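PDB 3GHJ: putative integron gene cassette protein, which is of unknown function but belongs to the glyoxalase/bleomycin resistance protein/dioxygenase superfamily, whose members often bind a metal ion or small molecules. Local coordinates for residues Asn117-Ala129 against Gly133-Leu141. The protein carries 1 engineered substitution. Residues are numbered along the deposited sequence; the frame is centred on the assembly and turned at random. Where two conformers were deposited one is given.
Engineered in segment 117-129: Gln118 (natural residue Leu).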
loop_
_atom_site.group_PDB
_atom_site.type_symbol
_atom_site.label_atom_id
_atom_site.label_comp_id
_atom_site.label_asym_id
_atom_site.label_seq_id
_atom_site.Cartn_x
_atom_site.Cartn_y
_atom_site.Cartn_z
ATOM N N ASN A 117 -10.530 -13.649 -12.035
ATOM C CA ASN A 117 -9.312 -13.843 -12.804
ATOM C C ASN A 117 -8.869 -12.532 -13.441
ATOM O O ASN A 117 -9.676 -11.819 -14.033
ATOM C CB ASN A 117 -9.513 -14.910 -13.884
ATOM C CG ASN A 117 -9.526 -16.318 -13.317
ATOM O OD1 ASN A 117 -8.943 -16.585 -12.265
ATOM N ND2 ASN A 117 -10.188 -17.229 -14.021
ATOM N N GLN A 118 -7.590 -12.211 -13.281
ATOM C CA GLN A 118 -6.988 -11.043 -13.911
ATOM C C GLN A 118 -6.056 -11.559 -14.989
ATOM O O GLN A 118 -4.850 -11.683 -14.775
ATOM C CB GLN A 118 -6.186 -10.238 -12.885
ATOM C CG GLN A 118 -6.928 -9.977 -11.579
ATOM C CD GLN A 118 -8.002 -8.913 -11.720
ATOM O OE1 GLN A 118 -8.291 -8.448 -12.823
ATOM N NE2 GLN A 118 -8.596 -8.519 -10.599
ATOM N N GLU A 119 -6.630 -11.900 -16.140
ATOM C CA GLU A 119 -5.885 -12.576 -17.194
ATOM C C GLU A 119 -4.661 -11.774 -17.620
ATOM O O GLU A 119 -3.566 -12.324 -17.759
ATOM C CB GLU A 119 -6.787 -12.843 -18.403
ATOM C CG GLU A 119 -7.902 -13.851 -18.147
ATOM C CD GLU A 119 -8.824 -14.041 -19.340
ATOM O OE1 GLU A 119 -8.728 -13.262 -20.311
ATOM O OE2 GLU A 119 -9.650 -14.978 -19.302
ATOM N N TRP A 120 -4.842 -10.470 -17.796
ATOM C CA TRP A 120 -3.759 -9.636 -18.304
ATOM C C TRP A 120 -2.517 -9.671 -17.420
ATOM O O TRP A 120 -1.409 -9.496 -17.909
ATOM C CB TRP A 120 -4.225 -8.200 -18.576
ATOM C CG TRP A 120 -4.644 -7.422 -17.361
ATOM C CD1 TRP A 120 -5.906 -7.326 -16.846
ATOM C CD2 TRP A 120 -3.807 -6.613 -16.525
ATOM N NE1 TRP A 120 -5.904 -6.511 -15.739
ATOM C CE2 TRP A 120 -4.628 -6.064 -15.518
ATOM C CE3 TRP A 120 -2.444 -6.301 -16.527
ATOM C CZ2 TRP A 120 -4.133 -5.217 -14.525
ATOM C CZ3 TRP A 120 -1.950 -5.458 -15.533
ATOM C CH2 TRP A 120 -2.797 -4.931 -14.548
HETATM N N MSE A 121 -2.689 -9.920 -16.122
HETATM C CA MSE A 121 -1.531 -9.994 -15.235
HETATM C C MSE A 121 -1.324 -11.389 -14.650
HETATM O O MSE A 121 -0.541 -11.567 -13.716
HETATM C CB MSE A 121 -1.613 -8.938 -14.126
HETATM C CG MSE A 121 -2.910 -8.942 -13.352
HETATM SE SE MSE A 121 -2.986 -7.587 -11.908
HETATM C CE MSE A 121 -1.679 -8.309 -10.647
ATOM N N GLN A 122 -2.008 -12.374 -15.222
ATOM C CA GLN A 122 -1.926 -13.752 -14.745
ATOM C C GLN A 122 -2.097 -13.810 -13.230
ATOM O O GLN A 122 -1.271 -14.386 -12.524
ATOM C CB GLN A 122 -0.594 -14.393 -15.145
ATOM C CG GLN A 122 -0.368 -14.501 -16.650
ATOM C CD GLN A 122 0.258 -13.252 -17.244
ATOM O OE1 GLN A 122 1.024 -12.551 -16.582
ATOM N NE2 GLN A 122 -0.058 -12.974 -18.504
ATOM N N ALA A 123 -3.173 -13.205 -12.740
ATOM C CA ALA A 123 -3.414 -13.125 -11.305
ATOM C C ALA A 123 -4.843 -13.515 -10.978
ATOM O O ALA A 123 -5.707 -13.562 -11.858
ATOM C CB ALA A 123 -3.129 -11.706 -10.804
ATOM N N VAL A 124 -5.084 -13.787 -9.698
ATOM C CA VAL A 124 -6.417 -14.074 -9.186
ATOM C C VAL A 124 -6.653 -13.176 -7.976
ATOM O O VAL A 124 -5.772 -13.043 -7.129
ATOM C CB VAL A 124 -6.538 -15.543 -8.731
ATOM C CG1 VAL A 124 -7.941 -15.815 -8.211
ATOM C CG2 VAL A 124 -6.196 -16.484 -9.876
ATOM N N SER A 125 -7.828 -12.560 -7.897
ATOM C CA SER A 125 -8.117 -11.631 -6.807
ATOM C C SER A 125 -9.368 -11.992 -6.031
ATOM O O SER A 125 -10.338 -12.514 -6.588
ATOM C CB SER A 125 -8.295 -10.209 -7.336
ATOM O OG SER A 125 -7.123 -9.736 -7.975
ATOM N N LEU A 126 -9.347 -11.706 -4.736
ATOM C CA LEU A 126 -10.547 -11.677 -3.924
ATOM C C LEU A 126 -10.740 -10.266 -3.419
ATOM O O LEU A 126 -9.765 -9.596 -3.080
ATOM C CB LEU A 126 -10.405 -12.575 -2.703
ATOM C CG LEU A 126 -10.261 -14.069 -2.962
ATOM C CD1 LEU A 126 -9.913 -14.748 -1.658
ATOM C CD2 LEU A 126 -11.572 -14.609 -3.545
ATOM N N TYR A 127 -11.989 -9.830 -3.322
ATOM C CA TYR A 127 -12.299 -8.473 -2.888
ATOM C C TYR A 127 -13.213 -8.480 -1.680
ATOM O O TYR A 127 -14.164 -9.262 -1.618
ATOM C CB TYR A 127 -12.965 -7.698 -4.023
ATOM C CG TYR A 127 -12.068 -7.478 -5.216
ATOM C CD1 TYR A 127 -12.139 -8.314 -6.326
ATOM C CD2 TYR A 127 -11.135 -6.448 -5.227
ATOM C CE1 TYR A 127 -11.308 -8.118 -7.425
ATOM C CE2 TYR A 127 -10.302 -6.243 -6.323
ATOM C CZ TYR A 127 -10.400 -7.078 -7.416
ATOM O OH TYR A 127 -9.580 -6.873 -8.506
ATOM N N PHE A 128 -12.938 -7.612 -0.718
ATOM C CA PHE A 128 -13.759 -7.510 0.481
ATOM C C PHE A 128 -13.528 -6.157 1.121
ATOM O O PHE A 128 -12.581 -5.441 0.765
ATOM C CB PHE A 128 -13.431 -8.632 1.481
ATOM C CG PHE A 128 -12.001 -8.626 1.969
ATOM C CD1 PHE A 128 -10.995 -9.198 1.207
ATOM C CD2 PHE A 128 -11.673 -8.052 3.192
ATOM C CE1 PHE A 128 -9.672 -9.202 1.657
ATOM C CE2 PHE A 128 -10.356 -8.048 3.651
ATOM C CZ PHE A 128 -9.354 -8.622 2.880
ATOM N N ALA A 129 -14.398 -5.802 2.057
ATOM C CA ALA A 129 -14.344 -4.522 2.752
ATOM C C ALA A 129 -13.764 -4.649 4.154
ATOM O O ALA A 129 -13.938 -5.672 4.818
ATOM C CB ALA A 129 -15.749 -3.901 2.821
ATOM N N GLY A 133 -15.292 0.324 5.004
ATOM C CA GLY A 133 -15.699 0.233 3.619
ATOM C C GLY A 133 -14.560 0.435 2.639
ATOM O O GLY A 133 -14.795 0.638 1.451
ATOM N N HIS A 134 -13.322 0.378 3.116
ATOM C CA HIS A 134 -12.227 0.409 2.160
ATOM C C HIS A 134 -12.268 -0.835 1.297
ATOM O O HIS A 134 -12.761 -1.896 1.722
ATOM C CB HIS A 134 -10.883 0.537 2.863
ATOM C CG HIS A 134 -10.708 1.855 3.534
ATOM N ND1 HIS A 134 -11.013 3.044 2.908
ATOM C CD2 HIS A 134 -10.293 2.174 4.783
ATOM C CE1 HIS A 134 -10.783 4.044 3.742
ATOM N NE2 HIS A 134 -10.339 3.544 4.883
ATOM N N ALA A 135 -11.778 -0.697 0.074
ATOM C CA ALA A 135 -11.787 -1.786 -0.885
ATOM C C ALA A 135 -10.504 -2.587 -0.745
ATOM O O ALA A 135 -9.476 -2.241 -1.339
ATOM C CB ALA A 135 -11.926 -1.221 -2.301
ATOM N N LEU A 136 -10.553 -3.641 0.061
ATOM C CA LEU A 136 -9.399 -4.507 0.259
ATOM C C LEU A 136 -9.414 -5.654 -0.738
ATOM O O LEU A 136 -10.441 -5.961 -1.354
ATOM C CB LEU A 136 -9.349 -5.040 1.698
ATOM C CG LEU A 136 -8.702 -4.128 2.745
ATOM C CD1 LEU A 136 -9.423 -2.786 2.825
ATOM C CD2 LEU A 136 -8.679 -4.821 4.112
ATOM N N GLU A 137 -8.263 -6.282 -0.898
ATOM C CA GLU A 137 -8.091 -7.313 -1.901
ATOM C C GLU A 137 -6.996 -8.268 -1.449
ATOM O O GLU A 137 -6.036 -7.856 -0.785
ATOM C CB GLU A 137 -7.739 -6.657 -3.245
ATOM C CG GLU A 137 -7.360 -7.615 -4.357
ATOM C CD GLU A 137 -6.865 -6.910 -5.605
ATOM O OE1 GLU A 137 -7.018 -5.670 -5.707
ATOM O OE2 GLU A 137 -6.304 -7.598 -6.482
ATOM N N PHE A 138 -7.166 -9.550 -1.767
ATOM C CA PHE A 138 -6.065 -10.502 -1.762
ATOM C C PHE A 138 -5.727 -10.776 -3.221
ATOM O O PHE A 138 -6.625 -11.081 -4.014
ATOM C CB PHE A 138 -6.452 -11.824 -1.093
ATOM C CG PHE A 138 -6.718 -11.730 0.387
ATOM C CD1 PHE A 138 -6.064 -10.814 1.189
ATOM C CD2 PHE A 138 -7.599 -12.619 0.991
ATOM C CE1 PHE A 138 -6.316 -10.762 2.558
ATOM C CE2 PHE A 138 -7.850 -12.569 2.350
ATOM C CZ PHE A 138 -7.205 -11.649 3.139
ATOM N N THR A 139 -4.454 -10.672 -3.576
ATOM C CA THR A 139 -4.002 -10.895 -4.949
ATOM C C THR A 139 -3.007 -12.037 -4.973
ATOM O O THR A 139 -2.027 -12.035 -4.227
ATOM C CB THR A 139 -3.276 -9.656 -5.511
ATOM O OG1 THR A 139 -4.030 -8.467 -5.224
ATOM C CG2 THR A 139 -3.067 -9.793 -7.021
ATOM N N ALA A 140 -3.262 -13.018 -5.842
ATOM C CA ALA A 140 -2.350 -14.141 -6.033
ATOM C C ALA A 140 -1.756 -14.096 -7.444
ATOM O O ALA A 140 -2.486 -13.922 -8.416
ATOM C CB ALA A 140 -3.088 -15.470 -5.793
ATOM N N LEU A 141 -0.439 -14.259 -7.535
ATOM C CA LEU A 141 0.282 -14.100 -8.797
ATOM C C LEU A 141 1.079 -15.346 -9.134
ATOM O O LEU A 141 1.882 -15.311 -10.067
ATOM C CB LEU A 141 1.252 -12.916 -8.731
ATOM C CG LEU A 141 0.699 -11.501 -8.598
ATOM C CD1 LEU A 141 0.497 -11.146 -7.131
ATOM C CD2 LEU A 141 1.644 -10.520 -9.264
ATOM O OXT LEU A 141 0.951 -16.385 -8.487
HETATM O O HOH W 1 -7.614 -5.041 -8.221
#
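Glu137 lies alongside Tyr127, both pointing the same way from the face of the sheet they share, with carboxylate and ring planes 46° apart and OE1 3.4 Å from Tyr127 CE2. CG of Glu137 stands opposite the backbone N (chi1 173°), and the extended chain beyond it carries the carboxylate past the ring to Ser125. There OE2 accepts two hydroxyl bonds from opposite faces of its plane: Ser125 OG at 2.7 Å and Thr139 OG1 at 2.7 Å. A water in the plane of the Tyr127 ring joins Tyr127 OH to Glu137 OE1. The engineered Gln118 adds a bond from NE2 to Ser125 OG (3.2 Å). On the other face, Phe128 turns its edge to the face of Phe138, ring centroids 4.9 Å apart and planes at 58°; Leu136 CB sits over a face of the Phe128 ring, 3.9 Å from its centroid, while Leu126 CD1 meets the edge of Phe138. Leu105 of helix 98-107 packs against both phenylalanines. Six backbone hydrogen bonds tie strands 123-129 and 135-140 into an antiparallel hairpin, the central pair of a four-stranded sheet consistent with the βαβββ module of this superfamily. The hairpin thus separates an apolar, helix-covered side from a polar one, where two hydroxyl donors and a water fix the position and rotation of a buried carboxylate close to Glu31 of the second subunit.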